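PDB 6NL1: mitochondrial edited mRNA stability factor 1 from Trypanosoma brucei, which probably acts as a Nudix-type hydrolase that processes the 5' ends of mitochondrial mRNAs and is linked to the stability of edited transcripts. Local coordinates for residues 198-204 against 238-244; 271-277 against 289-295; 139-145 against 159-164; 102-108 against 170-176. Residue numbers count along the deposited sequence, not the author numbering.

Contact 1: 198-204 against 238-244; sequences PVYVRLG and KLPGKWT. With SO4 (sulfate ion), chain B.
Backbone hydrogen bonds tie 198-204, extended strand from 200 on, to 238-244, irregular beyond the end of strand 235-238 and roughly opposite in direction (142°). Val-201 N donates to Lys-242 O (2.9 Å), Leu-203 N to Pro-240 O (2.9 Å) and Thr-244 N to Val-199 O (3.1 Å). Thr-244 (p rotamer) accepts Val-199 N on OG1 (3.1 Å), its short side chain placing the hydroxyl beside the backbone. Tyr-200 and Trp-243 form a single bridge, CA to CA 4.2 Å. Arg-202 (m, m, t) folds back so that NH1 reaches Val-201 O at 2.9 Å, while NE makes a weak bond to sulfate O1 (3.1 Å), the oxygen that Leu-239 N also binds (2.9 Å). This arginine binds GDP in the protein's nucleotide complex. Gly-241 sits where the Nudix box probably opens, ahead of helix 250-262 with Glu-260 and Glu-261. Its phi/psi of 130/148 and its closeness to Val-201 O (CA to O 3.3 Å) leave no room for a CB. Lys-238 NZ folds onto Leu-239 O (2.8 Å) and Gly-241 O (2.7 Å) and pairs with Glu-261. Farther out, Tyr-200 CD2 packs on Trp-243 CB (3.8 Å) and Val-201 CG1 on Thr-244 CG2 (4.0 Å).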
# COMPACT_ATOMS: atom_id res chain seq x y z
N PRO A 198 -0.62 3.26 -10.85
CA PRO A 198 0.13 2.70 -9.72
C PRO A 198 -0.85 2.14 -8.71
O PRO A 198 -1.86 2.78 -8.41
CB PRO A 198 0.84 3.92 -9.11
CG PRO A 198 0.82 4.96 -10.18
CD PRO A 198 -0.44 4.72 -10.96
N VAL A 199 -0.58 0.94 -8.21
CA VAL A 199 -1.49 0.28 -7.28
C VAL A 199 -0.71 -0.51 -6.25
O VAL A 199 0.49 -0.72 -6.41
CB VAL A 199 -2.41 -0.71 -8.04
CG1 VAL A 199 -3.34 0.02 -9.01
CG2 VAL A 199 -1.56 -1.75 -8.77
N TYR A 200 -1.39 -0.92 -5.19
CA TYR A 200 -0.87 -1.95 -4.32
C TYR A 200 -1.07 -3.29 -5.02
O TYR A 200 -2.00 -3.46 -5.82
CB TYR A 200 -1.65 -1.97 -3.00
CG TYR A 200 -1.26 -0.88 -2.01
CD1 TYR A 200 -2.01 -0.67 -0.85
CD2 TYR A 200 -0.14 -0.08 -2.22
CE1 TYR A 200 -1.65 0.30 0.07
CE2 TYR A 200 0.23 0.90 -1.30
CZ TYR A 200 -0.53 1.08 -0.16
OH TYR A 200 -0.19 2.06 0.76
N VAL A 201 -0.20 -4.25 -4.74
CA VAL A 201 -0.35 -5.59 -5.28
C VAL A 201 -0.27 -6.60 -4.16
O VAL A 201 0.45 -6.40 -3.17
CB VAL A 201 0.74 -5.93 -6.34
CG1 VAL A 201 0.55 -5.06 -7.57
CG2 VAL A 201 2.18 -5.79 -5.75
N ARG A 202 -1.03 -7.68 -4.31
CA ARG A 202 -0.99 -8.77 -3.36
C ARG A 202 -0.85 -10.05 -4.18
O ARG A 202 -1.63 -10.30 -5.09
CB ARG A 202 -2.25 -8.81 -2.49
CG ARG A 202 -2.42 -7.62 -1.56
CD ARG A 202 -1.28 -7.54 -0.51
NE ARG A 202 -1.50 -6.42 0.41
CZ ARG A 202 -0.98 -5.20 0.25
NH1 ARG A 202 -0.20 -4.92 -0.80
NH2 ARG A 202 -1.23 -4.25 1.14
N LEU A 203 0.18 -10.83 -3.89
CA LEU A 203 0.36 -12.11 -4.56
C LEU A 203 -0.02 -13.18 -3.56
O LEU A 203 0.77 -13.53 -2.69
CB LEU A 203 1.81 -12.30 -5.05
CG LEU A 203 1.96 -13.14 -6.33
CD1 LEU A 203 3.42 -13.28 -6.78
CD2 LEU A 203 1.32 -14.51 -6.16
N GLY A 204 -1.25 -13.67 -3.68
CA GLY A 204 -1.75 -14.72 -2.81
C GLY A 204 -1.12 -16.07 -3.11
O GLY A 204 -1.59 -16.83 -3.97
N LYS A 238 -1.69 -9.52 6.35
CA LYS A 238 -1.73 -9.35 4.91
C LYS A 238 -1.23 -10.57 4.15
O LYS A 238 -0.41 -11.33 4.66
CB LYS A 238 -0.91 -8.12 4.51
CG LYS A 238 0.59 -8.24 4.86
CD LYS A 238 1.37 -6.92 4.69
CE LYS A 238 1.33 -6.36 3.26
NZ LYS A 238 1.89 -7.30 2.24
N LEU A 239 -1.74 -10.75 2.94
CA LEU A 239 -1.07 -11.54 1.91
C LEU A 239 0.25 -10.83 1.56
O LEU A 239 0.40 -9.63 1.80
CB LEU A 239 -1.96 -11.66 0.67
CG LEU A 239 -3.38 -12.23 0.86
CD1 LEU A 239 -4.17 -12.30 -0.46
CD2 LEU A 239 -3.31 -13.60 1.51
N PRO A 240 1.22 -11.57 1.00
CA PRO A 240 2.47 -10.94 0.57
C PRO A 240 2.22 -9.94 -0.54
O PRO A 240 1.25 -10.09 -1.28
CB PRO A 240 3.28 -12.11 0.00
CG PRO A 240 2.69 -13.35 0.64
CD PRO A 240 1.23 -13.03 0.82
N GLY A 241 3.07 -8.93 -0.67
CA GLY A 241 2.97 -8.01 -1.77
C GLY A 241 3.00 -6.58 -1.30
O GLY A 241 2.53 -6.27 -0.21
N LYS A 242 3.56 -5.70 -2.12
CA LYS A 242 3.66 -4.29 -1.75
C LYS A 242 2.99 -3.38 -2.77
O LYS A 242 1.77 -3.28 -2.80
CB LYS A 242 5.11 -3.90 -1.55
CG LYS A 242 5.80 -4.58 -0.36
CD LYS A 242 7.23 -4.03 -0.22
CE LYS A 242 8.03 -4.78 0.78
NZ LYS A 242 9.42 -4.24 0.85
N TRP A 243 3.80 -2.71 -3.61
CA TRP A 243 3.27 -1.79 -4.62
C TRP A 243 4.08 -1.78 -5.92
O TRP A 243 5.24 -2.21 -5.95
CB TRP A 243 3.16 -0.37 -4.05
CG TRP A 243 4.50 0.27 -3.77
CD1 TRP A 243 5.27 0.98 -4.66
CD2 TRP A 243 5.22 0.25 -2.53
NE1 TRP A 243 6.43 1.40 -4.03
CE2 TRP A 243 6.42 0.97 -2.73
CE3 TRP A 243 4.96 -0.29 -1.27
CZ2 TRP A 243 7.36 1.16 -1.72
CZ3 TRP A 243 5.89 -0.10 -0.26
CH2 TRP A 243 7.08 0.61 -0.49
N THR A 244 3.47 -1.29 -6.99
CA THR A 244 4.16 -1.09 -8.26
C THR A 244 5.06 0.14 -8.21
O THR A 244 4.60 1.24 -7.89
CB THR A 244 3.16 -0.87 -9.41
OG1 THR A 244 2.31 0.24 -9.09
CG2 THR A 244 2.29 -2.11 -9.64
S SO4 B . -4.70 -8.02 1.87
O1 SO4 B . -3.32 -8.47 1.94
O2 SO4 B . -4.68 -6.56 1.79
O3 SO4 B . -5.39 -8.57 0.71
O4 SO4 B . -5.42 -8.46 3.06

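Contact 2: 271-277 against 289-295. With SO4 (sulfate ion), chain B.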
# COMPACT_ATOMS: atom_id res chain seq x y z
N VAL A 271 1.68 -17.47 -12.04
CA VAL A 271 1.07 -16.35 -11.32
C VAL A 271 -0.12 -15.83 -12.12
O VAL A 271 0.03 -15.40 -13.26
CB VAL A 271 2.10 -15.20 -11.12
CG1 VAL A 271 1.49 -14.05 -10.33
CG2 VAL A 271 3.33 -15.74 -10.41
N TYR A 272 -1.30 -15.87 -11.50
CA TYR A 272 -2.53 -15.50 -12.20
C TYR A 272 -3.21 -14.30 -11.56
O TYR A 272 -3.56 -14.34 -10.38
CB TYR A 272 -3.50 -16.70 -12.19
CG TYR A 272 -2.96 -17.92 -12.91
CD1 TYR A 272 -3.16 -18.10 -14.28
CD2 TYR A 272 -2.24 -18.88 -12.22
CE1 TYR A 272 -2.65 -19.21 -14.94
CE2 TYR A 272 -1.74 -20.01 -12.87
CZ TYR A 272 -1.94 -20.16 -14.22
OH TYR A 272 -1.44 -21.27 -14.87
N PRO A 273 -3.43 -13.23 -12.34
CA PRO A 273 -4.20 -12.09 -11.81
C PRO A 273 -5.63 -12.54 -11.53
O PRO A 273 -6.13 -13.41 -12.24
CB PRO A 273 -4.17 -11.06 -12.95
CG PRO A 273 -3.84 -11.86 -14.19
CD PRO A 273 -2.95 -13.00 -13.72
N THR A 274 -6.28 -11.97 -10.53
CA THR A 274 -7.66 -12.37 -10.22
C THR A 274 -8.57 -11.18 -9.97
O THR A 274 -9.65 -11.32 -9.42
CB THR A 274 -7.73 -13.29 -8.98
OG1 THR A 274 -6.96 -12.72 -7.92
CG2 THR A 274 -7.18 -14.68 -9.30
N GLY A 275 -8.14 -9.99 -10.38
CA GLY A 275 -8.98 -8.82 -10.24
C GLY A 275 -8.40 -7.75 -9.33
O GLY A 275 -7.19 -7.74 -9.04
N HIS A 276 -9.25 -6.86 -8.85
CA HIS A 276 -8.83 -5.79 -7.99
C HIS A 276 -9.93 -5.44 -7.00
O HIS A 276 -11.10 -5.73 -7.23
CB HIS A 276 -8.44 -4.55 -8.81
CG HIS A 276 -9.60 -3.88 -9.47
ND1 HIS A 276 -10.33 -2.88 -8.86
CD2 HIS A 276 -10.17 -4.08 -10.68
CE1 HIS A 276 -11.29 -2.49 -9.67
NE2 HIS A 276 -11.22 -3.20 -10.78
N LEU A 277 -9.53 -4.85 -5.89
CA LEU A 277 -10.46 -4.31 -4.91
C LEU A 277 -10.14 -2.83 -4.76
O LEU A 277 -8.98 -2.43 -4.79
CB LEU A 277 -10.31 -5.00 -3.55
CG LEU A 277 -10.56 -6.50 -3.43
CD1 LEU A 277 -10.31 -6.96 -1.99
CD2 LEU A 277 -11.97 -6.87 -3.88
N PRO A 289 -6.33 1.39 -5.42
CA PRO A 289 -6.74 0.03 -5.76
C PRO A 289 -5.67 -0.99 -5.36
O PRO A 289 -4.47 -0.72 -5.35
CB PRO A 289 -6.89 0.07 -7.28
CG PRO A 289 -7.16 1.55 -7.60
CD PRO A 289 -6.29 2.28 -6.60
N VAL A 290 -6.13 -2.18 -5.01
CA VAL A 290 -5.26 -3.31 -4.75
C VAL A 290 -5.50 -4.37 -5.84
O VAL A 290 -6.63 -4.81 -6.04
CB VAL A 290 -5.56 -3.92 -3.37
CG1 VAL A 290 -4.66 -5.09 -3.12
CG2 VAL A 290 -5.41 -2.86 -2.26
N ARG A 291 -4.44 -4.76 -6.54
CA ARG A 291 -4.52 -5.80 -7.55
C ARG A 291 -4.06 -7.14 -6.99
O ARG A 291 -2.99 -7.23 -6.37
CB ARG A 291 -3.68 -5.44 -8.77
CG ARG A 291 -4.20 -4.26 -9.53
CD ARG A 291 -4.35 -4.60 -10.99
NE ARG A 291 -5.56 -4.01 -11.56
CZ ARG A 291 -5.87 -4.07 -12.85
NH1 ARG A 291 -5.07 -4.70 -13.70
NH2 ARG A 291 -6.99 -3.51 -13.28
N TYR A 292 -4.87 -8.16 -7.22
CA TYR A 292 -4.63 -9.47 -6.65
C TYR A 292 -4.14 -10.47 -7.69
O TYR A 292 -4.48 -10.38 -8.88
CB TYR A 292 -5.91 -9.99 -5.97
CG TYR A 292 -6.18 -9.27 -4.68
CD1 TYR A 292 -5.66 -9.74 -3.48
CD2 TYR A 292 -6.92 -8.09 -4.66
CE1 TYR A 292 -5.88 -9.06 -2.29
CE2 TYR A 292 -7.15 -7.41 -3.47
CZ TYR A 292 -6.62 -7.89 -2.29
OH TYR A 292 -6.85 -7.23 -1.11
N PHE A 293 -3.34 -11.41 -7.21
CA PHE A 293 -2.82 -12.52 -8.01
C PHE A 293 -2.88 -13.75 -7.12
O PHE A 293 -2.89 -13.62 -5.90
CB PHE A 293 -1.36 -12.26 -8.41
CG PHE A 293 -1.18 -11.02 -9.24
CD1 PHE A 293 -1.09 -11.11 -10.63
CD2 PHE A 293 -1.11 -9.76 -8.64
CE1 PHE A 293 -0.91 -9.97 -11.41
CE2 PHE A 293 -0.94 -8.62 -9.40
CZ PHE A 293 -0.85 -8.72 -10.79
N VAL A 294 -2.94 -14.94 -7.72
CA VAL A 294 -2.77 -16.17 -6.96
C VAL A 294 -1.68 -17.02 -7.58
O VAL A 294 -1.45 -16.96 -8.79
CB VAL A 294 -4.06 -17.01 -6.87
CG1 VAL A 294 -5.16 -16.24 -6.15
CG2 VAL A 294 -4.50 -17.49 -8.26
N ALA A 295 -1.02 -17.82 -6.75
CA ALA A 295 -0.07 -18.80 -7.25
C ALA A 295 0.04 -19.94 -6.25
O ALA A 295 0.13 -19.72 -5.04
CB ALA A 295 1.30 -18.18 -7.49
S SO4 B . -4.70 -8.02 1.87
O1 SO4 B . -3.32 -8.47 1.94
O2 SO4 B . -4.68 -6.56 1.79
O3 SO4 B . -5.39 -8.57 0.71
O4 SO4 B . -5.42 -8.46 3.06
O HOH W 1 -4.76 -8.38 -10.73
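Strands 272-277 and 290-295 pair antiparallel, their axes 4.3 Å apart at closest, but the ladder is interrupted by a beta bulge. Thr-274 and Gly-275 both lie opposite Tyr-292, with Thr-274 N bonded to Tyr-292 O (2.9 Å) and Tyr-292 N to Gly-275 O (3.0 Å). Glycine suits the second position, because its phi/psi of 117/-161 would jam a CB against the preceding carbonyl. A water fills the gap opened there, donating to Gly-275 O and Tyr-292 O. On one face Leu-277 CD1 lies against CE2 of the Tyr-292 ring (3.5 Å), and Thr-274 fills the recess between Tyr-292 and Val-294, its OG1 3.5 Å from Tyr-292 CB and its CG2 4.0 Å from Val-294 CG2. The Tyr-292 hydroxyl then reaches sulfate O3 at 2.7 Å; this residue binds GDP in the nucleotide complex. On the other face Phe-293 fills a hollow between Pro-273 and Val-271, its CE1 3.8 Å from Pro-273 CB and its CB 3.9 Å from Val-271 CG1. Beyond, helix 250-262 packs over Phe-293 through Tyr-250, Lys-251 and Ala-254, and strand 200-207 runs parallel to 290-296 along its other edge, so that 290-296 lies between two strands.

Contact 3: 139-145 against 159-164; sequences YPERLSE and TQWGAY
Build 139-145 as a run of overlapping turns, 3-10-like in bonding: residues 140-143 take helical phi/psi, and backbone bonds run from each N to the O three residues back, from Arg-142 N to Tyr-139 O (3.0 Å) through Glu-145 N to Arg-142 O (3.2 Å). Arg-142 (m, t, p) projects from it into the irregular loop 159-164. Thr-159 and Gln-160, both poorly ordered, approach the guanidinium mostly through water; Gln-160 O lies over one of its faces, and a water accepting weakly from Arg-142 NH1 donates to that carbonyl. Trp-161 turns its edge to the face of Tyr-139, centroids 5.4 Å apart and planes at 81°, and sets CE3 3.9 Å from Arg-142 CD. Gly-162 O accepts the strongest bond, from Arg-142 NE at 2.7 Å. A weak second one runs from Arg-142 NH2 to Gly-162 O (3.2 Å). Ala-163 brings its N to 3.5 Å from Glu-145 CB. Tyr-164 closes the other face: the guanidinium stacks flat on its ring, centres 3.8 Å apart and planes at 25°. Its OH bonds Asp-171, its CD2 touches Leu-143 CD2 (4.0 Å), and a water links its N to Arg-142 O. A planar cation suits this place, since its edge serves a carbonyl while its face serves a pi cloud. Such arginine-tyrosine cation-pi stacking here joins the two ends of the surface loop between antiparallel strands 132-137 and 171-178.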
# COMPACT_ATOMS: atom_id res chain seq x y z
N TYR A 139 -10.36 22.02 -0.07
CA TYR A 139 -11.54 22.48 0.67
C TYR A 139 -11.89 21.48 1.76
O TYR A 139 -12.90 20.78 1.65
CB TYR A 139 -12.74 22.65 -0.27
CG TYR A 139 -12.43 23.51 -1.48
CD1 TYR A 139 -12.19 24.87 -1.33
CD2 TYR A 139 -12.38 22.97 -2.75
CE1 TYR A 139 -11.90 25.67 -2.42
CE2 TYR A 139 -12.09 23.77 -3.86
CZ TYR A 139 -11.85 25.12 -3.68
OH TYR A 139 -11.56 25.91 -4.76
N PRO A 140 -11.05 21.39 2.79
CA PRO A 140 -11.14 20.36 3.84
C PRO A 140 -12.48 20.32 4.57
O PRO A 140 -12.90 19.26 5.03
CB PRO A 140 -10.00 20.74 4.82
CG PRO A 140 -9.65 22.19 4.48
CD PRO A 140 -9.89 22.29 3.00
N GLU A 141 -13.14 21.46 4.69
CA GLU A 141 -14.42 21.51 5.39
C GLU A 141 -15.43 20.62 4.70
O GLU A 141 -16.34 20.09 5.33
CB GLU A 141 -14.95 22.95 5.45
CG GLU A 141 -14.00 23.94 6.08
CD GLU A 141 -13.73 23.64 7.55
OE1 GLU A 141 -14.71 23.44 8.31
OE2 GLU A 141 -12.54 23.60 7.94
N ARG A 142 -15.30 20.46 3.39
CA ARG A 142 -16.23 19.62 2.66
C ARG A 142 -16.12 18.16 3.10
O ARG A 142 -17.07 17.39 2.97
CB ARG A 142 -16.02 19.75 1.15
CG ARG A 142 -16.33 21.17 0.62
CD ARG A 142 -16.37 21.23 -0.91
NE ARG A 142 -17.34 20.29 -1.47
CZ ARG A 142 -17.44 19.98 -2.76
NH1 ARG A 142 -16.64 20.55 -3.65
NH2 ARG A 142 -18.35 19.10 -3.17
N LEU A 143 -14.96 17.79 3.65
CA LEU A 143 -14.77 16.41 4.09
C LEU A 143 -15.51 16.11 5.38
O LEU A 143 -15.67 14.95 5.75
CB LEU A 143 -13.28 16.06 4.20
CG LEU A 143 -12.51 16.08 2.88
CD1 LEU A 143 -11.01 15.90 3.13
CD2 LEU A 143 -13.05 15.02 1.93
N SER A 144 -15.98 17.15 6.06
CA SER A 144 -16.79 16.95 7.27
C SER A 144 -18.28 17.02 7.00
O SER A 144 -19.08 16.95 7.94
CB SER A 144 -16.40 17.94 8.37
OG SER A 144 -15.12 17.62 8.90
N GLU A 145 -18.66 17.19 5.73
CA GLU A 145 -20.07 17.18 5.33
C GLU A 145 -20.55 15.77 4.98
O GLU A 145 -19.81 14.99 4.37
CB GLU A 145 -20.28 18.08 4.09
CG GLU A 145 -19.92 19.54 4.29
CD GLU A 145 -20.84 20.23 5.27
OE1 GLU A 145 -21.99 19.77 5.43
OE2 GLU A 145 -20.41 21.23 5.89
N THR A 159 -23.80 19.35 -4.46
CA THR A 159 -23.66 20.74 -4.88
C THR A 159 -22.20 21.14 -5.09
O THR A 159 -21.42 20.41 -5.70
CB THR A 159 -24.33 21.71 -3.87
OG1 THR A 159 -23.98 21.33 -2.53
CG2 THR A 159 -25.84 21.67 -4.01
N GLN A 160 -21.85 22.31 -4.58
CA GLN A 160 -20.52 22.87 -4.76
C GLN A 160 -19.82 23.05 -3.41
O GLN A 160 -18.64 23.39 -3.36
CB GLN A 160 -20.63 24.22 -5.48
CG GLN A 160 -19.32 24.93 -5.74
CD GLN A 160 -19.52 26.28 -6.40
OE1 GLN A 160 -20.62 26.61 -6.84
NE2 GLN A 160 -18.46 27.08 -6.46
N TRP A 161 -20.56 22.81 -2.33
CA TRP A 161 -20.03 23.07 -0.98
C TRP A 161 -20.37 22.00 0.05
O TRP A 161 -20.00 22.11 1.22
CB TRP A 161 -20.49 24.44 -0.48
CG TRP A 161 -19.65 25.55 -1.00
CD1 TRP A 161 -20.06 26.61 -1.75
CD2 TRP A 161 -18.23 25.70 -0.83
NE1 TRP A 161 -18.99 27.42 -2.05
CE2 TRP A 161 -17.85 26.89 -1.50
CE3 TRP A 161 -17.25 24.95 -0.18
CZ2 TRP A 161 -16.54 27.34 -1.53
CZ3 TRP A 161 -15.94 25.40 -0.21
CH2 TRP A 161 -15.59 26.58 -0.88
N GLY A 162 -21.08 20.96 -0.38
CA GLY A 162 -21.39 19.87 0.52
C GLY A 162 -20.41 18.73 0.33
O GLY A 162 -19.29 18.93 -0.15
N ALA A 163 -20.85 17.54 0.70
CA ALA A 163 -20.06 16.32 0.58
C ALA A 163 -19.60 16.11 -0.85
O ALA A 163 -20.29 16.49 -1.80
CB ALA A 163 -20.88 15.13 1.04
N TYR A 164 -18.44 15.49 -1.01
CA TYR A 164 -18.01 14.99 -2.32
C TYR A 164 -18.73 13.67 -2.59
O TYR A 164 -18.98 12.91 -1.67
CB TYR A 164 -16.50 14.75 -2.35
CG TYR A 164 -15.65 16.00 -2.42
CD1 TYR A 164 -15.53 16.72 -3.62
CD2 TYR A 164 -14.96 16.46 -1.31
CE1 TYR A 164 -14.75 17.86 -3.69
CE2 TYR A 164 -14.18 17.60 -1.37
CZ TYR A 164 -14.07 18.30 -2.56
OH TYR A 164 -13.29 19.42 -2.60
O HOH W 2 -10.83 19.33 -0.99
O HOH W 3 -17.08 14.91 1.50
O HOH W 4 -15.85 23.51 -3.51
O HOH W 5 -19.25 17.69 -5.56

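Contact 4: 102-108 against 170-176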
# COMPACT_ATOMS: atom_id res chain seq x y z
N TYR A 102 6.33 25.01 -6.70
CA TYR A 102 5.27 24.99 -7.68
C TYR A 102 4.03 24.31 -7.12
O TYR A 102 4.11 23.47 -6.22
CB TYR A 102 5.71 24.25 -8.95
CG TYR A 102 6.71 25.01 -9.80
CD1 TYR A 102 8.04 25.13 -9.41
CD2 TYR A 102 6.32 25.57 -11.01
CE1 TYR A 102 8.95 25.80 -10.20
CE2 TYR A 102 7.22 26.24 -11.81
CZ TYR A 102 8.54 26.35 -11.40
OH TYR A 102 9.43 27.02 -12.19
N LYS A 103 2.89 24.64 -7.70
CA LYS A 103 1.61 24.13 -7.26
C LYS A 103 0.90 23.41 -8.40
O LYS A 103 0.95 23.84 -9.55
CB LYS A 103 0.75 25.30 -6.78
CG LYS A 103 -0.60 24.93 -6.27
CD LYS A 103 -1.36 26.18 -5.85
CE LYS A 103 -1.74 27.01 -7.06
NZ LYS A 103 -2.86 27.94 -6.75
N TRP A 104 0.23 22.31 -8.06
CA TRP A 104 -0.59 21.59 -9.02
C TRP A 104 -1.97 21.44 -8.40
O TRP A 104 -2.11 20.75 -7.38
CB TRP A 104 0.01 20.22 -9.29
CG TRP A 104 -0.81 19.35 -10.20
CD1 TRP A 104 -1.63 19.77 -11.21
CD2 TRP A 104 -0.88 17.92 -10.18
NE1 TRP A 104 -2.21 18.68 -11.82
CE2 TRP A 104 -1.76 17.54 -11.21
CE3 TRP A 104 -0.28 16.93 -9.39
CZ2 TRP A 104 -2.07 16.20 -11.48
CZ3 TRP A 104 -0.58 15.60 -9.66
CH2 TRP A 104 -1.47 15.24 -10.70
N GLN A 105 -2.97 22.09 -8.99
CA GLN A 105 -4.36 22.05 -8.51
C GLN A 105 -5.12 20.95 -9.23
O GLN A 105 -5.36 21.05 -10.42
CB GLN A 105 -5.04 23.41 -8.72
CG GLN A 105 -6.46 23.49 -8.12
CD GLN A 105 -6.51 23.05 -6.66
OE1 GLN A 105 -7.35 22.25 -6.25
NE2 GLN A 105 -5.60 23.59 -5.86
N THR A 106 -5.51 19.91 -8.50
CA THR A 106 -6.02 18.72 -9.18
C THR A 106 -7.10 18.00 -8.36
O THR A 106 -7.72 18.59 -7.46
CB THR A 106 -4.84 17.78 -9.56
OG1 THR A 106 -5.29 16.70 -10.40
CG2 THR A 106 -4.15 17.20 -8.30
N LYS A 107 -7.32 16.72 -8.66
CA LYS A 107 -8.26 15.87 -7.92
C LYS A 107 -7.55 14.66 -7.36
O LYS A 107 -6.52 14.24 -7.89
CB LYS A 107 -9.37 15.38 -8.86
CG LYS A 107 -10.09 16.48 -9.62
CD LYS A 107 -11.06 17.22 -8.73
CE LYS A 107 -11.99 18.11 -9.56
NZ LYS A 107 -12.95 18.84 -8.67
N ALA A 108 -8.11 14.06 -6.31
CA ALA A 108 -7.47 12.91 -5.67
C ALA A 108 -7.28 11.75 -6.65
O ALA A 108 -6.36 10.94 -6.50
CB ALA A 108 -8.26 12.47 -4.44
N VAL A 170 -12.48 14.50 -4.79
CA VAL A 170 -11.87 15.41 -3.82
C VAL A 170 -10.83 16.33 -4.46
O VAL A 170 -9.91 15.87 -5.14
CB VAL A 170 -11.28 14.63 -2.63
CG1 VAL A 170 -10.54 15.57 -1.68
CG2 VAL A 170 -12.42 13.88 -1.89
N ASP A 171 -11.01 17.63 -4.28
CA ASP A 171 -10.02 18.61 -4.74
C ASP A 171 -8.73 18.52 -3.91
O ASP A 171 -8.76 18.56 -2.68
CB ASP A 171 -10.57 20.03 -4.65
CG ASP A 171 -11.74 20.24 -5.57
OD1 ASP A 171 -11.51 20.39 -6.79
OD2 ASP A 171 -12.90 20.26 -5.09
N ILE A 172 -7.60 18.41 -4.61
CA ILE A 172 -6.31 18.28 -3.96
C ILE A 172 -5.33 19.30 -4.52
O ILE A 172 -5.24 19.48 -5.73
CB ILE A 172 -5.71 16.86 -4.13
CG1 ILE A 172 -6.66 15.80 -3.54
CG2 ILE A 172 -4.31 16.77 -3.47
CD1 ILE A 172 -6.76 15.83 -1.99
N THR A 173 -4.63 19.99 -3.63
CA THR A 173 -3.56 20.89 -4.05
C THR A 173 -2.23 20.20 -3.75
O THR A 173 -1.96 19.82 -2.61
CB THR A 173 -3.61 22.24 -3.31
OG1 THR A 173 -4.92 22.80 -3.44
CG2 THR A 173 -2.58 23.20 -3.88
N VAL A 174 -1.41 20.05 -4.78
CA VAL A 174 -0.10 19.41 -4.65
C VAL A 174 0.99 20.46 -4.75
O VAL A 174 0.99 21.27 -5.67
CB VAL A 174 0.11 18.35 -5.75
CG1 VAL A 174 1.50 17.73 -5.65
CG2 VAL A 174 -0.98 17.29 -5.69
N TYR A 175 1.92 20.46 -3.79
CA TYR A 175 3.05 21.37 -3.84
C TYR A 175 4.34 20.61 -4.14
O TYR A 175 4.56 19.52 -3.62
CB TYR A 175 3.22 22.12 -2.53
CG TYR A 175 2.05 23.00 -2.16
CD1 TYR A 175 2.08 24.37 -2.42
CD2 TYR A 175 0.93 22.47 -1.54
CE1 TYR A 175 1.02 25.17 -2.07
CE2 TYR A 175 -0.13 23.26 -1.20
CZ TYR A 175 -0.09 24.60 -1.46
OH TYR A 175 -1.16 25.38 -1.11
N LEU A 176 5.20 21.21 -4.97
CA LEU A 176 6.50 20.64 -5.28
C LEU A 176 7.58 21.61 -4.84
O LEU A 176 7.53 22.80 -5.17
CB LEU A 176 6.64 20.36 -6.78
CG LEU A 176 5.54 19.61 -7.56
CD1 LEU A 176 6.00 19.40 -8.99
CD2 LEU A 176 5.20 18.28 -6.94
O HOH W 6 -9.25 20.94 -7.90
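Two central strands of a four-stranded antiparallel sheet meet here, 100-107 lying between 84-86 and 171-178. Three hydrogen-bonded pairs satisfy the backbone in both directions: Tyr-102 with Leu-176, Trp-104 with Val-174 (N to O 2.7 Å, O to N 2.8 Å) and Thr-106 with Ile-172. Where the strand gives way to helix 108-111, Ala-108 N donates to Val-170 O at 2.8 Å. Trp-104, Ile-172 and Val-174 are buried on one face, under Ala-111 of that helix; Trp-104 CE3 packs on Val-174 CG2 at 3.8 Å, and small Ala-108 lets its CB sit 3.8 Å from Ile-172 CG1. Tyr-102 OH bonds Glu-180. Gln-105 and Thr-173, on the opposite face, form a polar cluster: Thr-173 OG1 accepts Gln-105 NE2 and also bonds Thr-138, which Gln-105 OE1 reaches as well. Tyr-175 OH on this face bonds Glu-136. A water sits between Gln-105 OE1 and Asp-171 OD1. Asp-171 divides its carboxylate: OD2 bonds Tyr-164 OH, while OD1 forms a salt bridge with the long, flexible Lys-107, NZ to OD1 2.8 Å.

Contacts 1 and 4 are largely buried, contact 2 is partly so, and contact 3 lies on the surface. Contacts 1 and 2 share a sheet, strands 200-207 and 290-296 being parallel neighbours, and they converge on one sulfate beside two GDP-binding residues. Contact 4 is in the other, antiparallel sheet, and contact 3 in a loop joining two of its strands, nested inside the chain loop that contact 4 closes; the two meet where Tyr-164 OH approaches Asp-171 OD2 at 2.7 Å. Contact 4 has an unbroken ladder, contact 2 a bulged one, contact 1 irregular loop bonding, and contact 3 relies on aromatic and guanidinium stacking with bridging waters. Centres of contacts 2 and 3 lie about 34 Å apart.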